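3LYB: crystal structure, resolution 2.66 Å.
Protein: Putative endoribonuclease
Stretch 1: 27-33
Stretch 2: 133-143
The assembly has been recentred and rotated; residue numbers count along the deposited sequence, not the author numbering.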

# COMPACT_ATOMS: atom_id res chain seq x y z
N SER B 27 9.16 -25.45 23.54
CA SER B 27 9.35 -24.60 22.40
C SER B 27 7.99 -24.24 21.83
O SER B 27 7.05 -25.04 21.93
CB SER B 27 10.14 -25.35 21.34
OG SER B 27 11.48 -25.48 21.77
N GLY B 28 7.87 -23.03 21.25
CA GLY B 28 6.64 -22.64 20.53
C GLY B 28 6.34 -23.68 19.48
O GLY B 28 7.23 -24.14 18.77
N ILE B 29 5.09 -24.11 19.40
CA ILE B 29 4.75 -25.18 18.46
C ILE B 29 3.93 -24.68 17.28
O ILE B 29 3.05 -23.84 17.43
CB ILE B 29 4.12 -26.41 19.18
CG1 ILE B 29 5.24 -27.25 19.79
CG2 ILE B 29 3.28 -27.28 18.20
CD1 ILE B 29 4.81 -28.17 20.92
N ILE B 30 4.25 -25.18 16.10
CA ILE B 30 3.55 -24.82 14.89
C ILE B 30 2.90 -26.06 14.24
O ILE B 30 3.33 -27.18 14.50
CB ILE B 30 4.50 -24.11 13.89
CG1 ILE B 30 5.85 -24.80 13.87
CG2 ILE B 30 4.68 -22.64 14.27
CD1 ILE B 30 6.50 -24.76 12.49
N PRO B 31 1.88 -25.87 13.39
CA PRO B 31 1.18 -27.04 12.82
C PRO B 31 1.91 -27.70 11.65
O PRO B 31 1.43 -27.65 10.52
CB PRO B 31 -0.13 -26.44 12.35
CG PRO B 31 0.22 -25.03 11.99
CD PRO B 31 1.29 -24.59 12.94
N VAL B 32 3.06 -28.31 11.92
CA VAL B 32 3.77 -29.05 10.90
C VAL B 32 3.81 -30.52 11.24
O VAL B 32 3.94 -30.90 12.42
CB VAL B 32 5.23 -28.59 10.72
CG1 VAL B 32 5.29 -27.08 10.47
CG2 VAL B 32 6.10 -29.00 11.94
N ASN B 33 3.71 -31.35 10.20
CA ASN B 33 3.90 -32.78 10.36
C ASN B 33 5.38 -33.06 10.69
O ASN B 33 6.26 -32.66 9.92
CB ASN B 33 3.48 -33.52 9.10
CG ASN B 33 2.59 -34.72 9.39
OD1 ASN B 33 2.88 -35.50 10.31
ND2 ASN B 33 1.51 -34.87 8.61
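Stretch 2 (133-143) MLPDATVLIEV

A short backbone pairing can fix the register of two distant segments and leave side-chain shape to complete the fit, as residues 133-143 show against residues 27-33. Stretch 2 has a cis peptide bond between Leu134 and Pro135, folds through a type I turn from Asp136 to Val139, and enters a strand at Ile141. That strand runs antiparallel to stretch 1, joined by a single bridge: Ile29 N donates to Val143 O at 2.7 Å, nearly straight, and Val143 N returns a more bent bond to Ile29 O at 3.2 Å. CA-H...O contacts link Gly28 CA to Val143 O (3.5 Å) and Glu142 CA to Ile29 O (3.4 Å). Gly28 supplies the hollow: its CA lies 3.4 Å from Glu142 OE2, and an ideal CB would come within 2.2 Å of that oxygen.

Ile30 is the principal bump, set among Leu134, Pro135, Val139 and Glu142, with the largest covered area of either stretch. Its CG2 packs 3.8 Å from Val139 CG1 and lies close, at 3.2 Å, to Glu142 OE1. Leu134 O lies 3.5 Å from Ile30 CD1 and 3.6 Å from Ile30 CG2; Ile30 CD1 also reaches Pro135 CD at 3.9 Å. Pro31 extends the apolar patch, its CD 3.9 Å from Val139 CG1, so that one valine methyl meets both neighbours.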

# COMPACT_ATOMS: atom_id res chain seq x y z
N MSE B 133 4.99 -16.44 11.37
CA MSE B 133 5.72 -17.48 12.10
C MSE B 133 6.46 -18.36 11.11
O MSE B 133 6.19 -18.31 9.92
CB MSE B 133 4.80 -18.32 12.97
CG MSE B 133 4.21 -17.57 14.14
SE MSE B 133 2.66 -16.45 13.73
CE MSE B 133 1.26 -17.77 13.56
N LEU B 134 7.42 -19.14 11.61
CA LEU B 134 8.14 -20.12 10.82
C LEU B 134 7.21 -21.26 10.46
O LEU B 134 6.27 -21.56 11.21
CB LEU B 134 9.30 -20.70 11.61
CG LEU B 134 10.55 -19.84 11.75
CD1 LEU B 134 11.52 -20.54 12.74
CD2 LEU B 134 11.23 -19.58 10.40
N PRO B 135 7.45 -21.93 9.32
CA PRO B 135 8.50 -21.69 8.34
C PRO B 135 8.09 -20.78 7.21
O PRO B 135 8.94 -20.45 6.41
CB PRO B 135 8.72 -23.09 7.76
CG PRO B 135 7.38 -23.68 7.74
CD PRO B 135 6.67 -23.14 8.98
N ASP B 136 6.79 -20.46 7.12
CA ASP B 136 6.25 -19.52 6.12
C ASP B 136 4.90 -18.90 6.56
O ASP B 136 4.36 -19.24 7.63
CB ASP B 136 6.16 -20.18 4.74
CG ASP B 136 4.93 -21.10 4.57
OD1 ASP B 136 3.83 -20.82 5.13
OD2 ASP B 136 5.05 -22.12 3.84
N ALA B 137 4.39 -18.00 5.71
CA ALA B 137 3.17 -17.24 5.98
C ALA B 137 1.89 -18.05 6.06
O ALA B 137 0.92 -17.55 6.58
CB ALA B 137 3.00 -16.07 4.98
N THR B 138 1.87 -19.28 5.57
CA THR B 138 0.67 -20.13 5.72
C THR B 138 0.42 -20.65 7.16
O THR B 138 -0.65 -21.25 7.44
CB THR B 138 0.67 -21.38 4.74
OG1 THR B 138 1.72 -22.26 5.10
CG2 THR B 138 0.85 -20.95 3.27
N VAL B 139 1.36 -20.43 8.07
CA VAL B 139 1.15 -20.80 9.45
C VAL B 139 0.37 -19.69 10.17
O VAL B 139 0.84 -18.57 10.30
CB VAL B 139 2.51 -21.15 10.13
CG1 VAL B 139 2.44 -21.07 11.65
CG2 VAL B 139 2.99 -22.51 9.67
N LEU B 140 -0.83 -20.02 10.64
CA LEU B 140 -1.78 -19.04 11.16
C LEU B 140 -1.80 -18.88 12.68
O LEU B 140 -2.34 -17.89 13.20
CB LEU B 140 -3.19 -19.40 10.70
CG LEU B 140 -3.43 -19.60 9.20
CD1 LEU B 140 -4.84 -20.20 8.97
CD2 LEU B 140 -3.32 -18.27 8.53
N ILE B 141 -1.20 -19.83 13.38
CA ILE B 141 -1.27 -19.89 14.83
C ILE B 141 -0.03 -20.59 15.34
O ILE B 141 0.42 -21.56 14.76
CB ILE B 141 -2.56 -20.63 15.31
CG1 ILE B 141 -2.59 -20.81 16.82
CG2 ILE B 141 -2.71 -22.01 14.62
CD1 ILE B 141 -3.07 -19.63 17.58
N GLU B 142 0.58 -20.08 16.40
CA GLU B 142 1.68 -20.79 17.03
C GLU B 142 1.53 -20.60 18.52
O GLU B 142 1.38 -19.45 18.98
CB GLU B 142 3.03 -20.25 16.56
CG GLU B 142 4.11 -20.50 17.60
CD GLU B 142 5.52 -20.37 17.07
OE1 GLU B 142 5.69 -20.06 15.87
OE2 GLU B 142 6.48 -20.56 17.87
N VAL B 143 1.55 -21.70 19.28
CA VAL B 143 1.37 -21.65 20.75
C VAL B 143 2.61 -22.08 21.49
O VAL B 143 3.26 -23.03 21.11
CB VAL B 143 0.20 -22.52 21.25
CG1 VAL B 143 0.04 -22.33 22.76
CG2 VAL B 143 -1.08 -22.16 20.55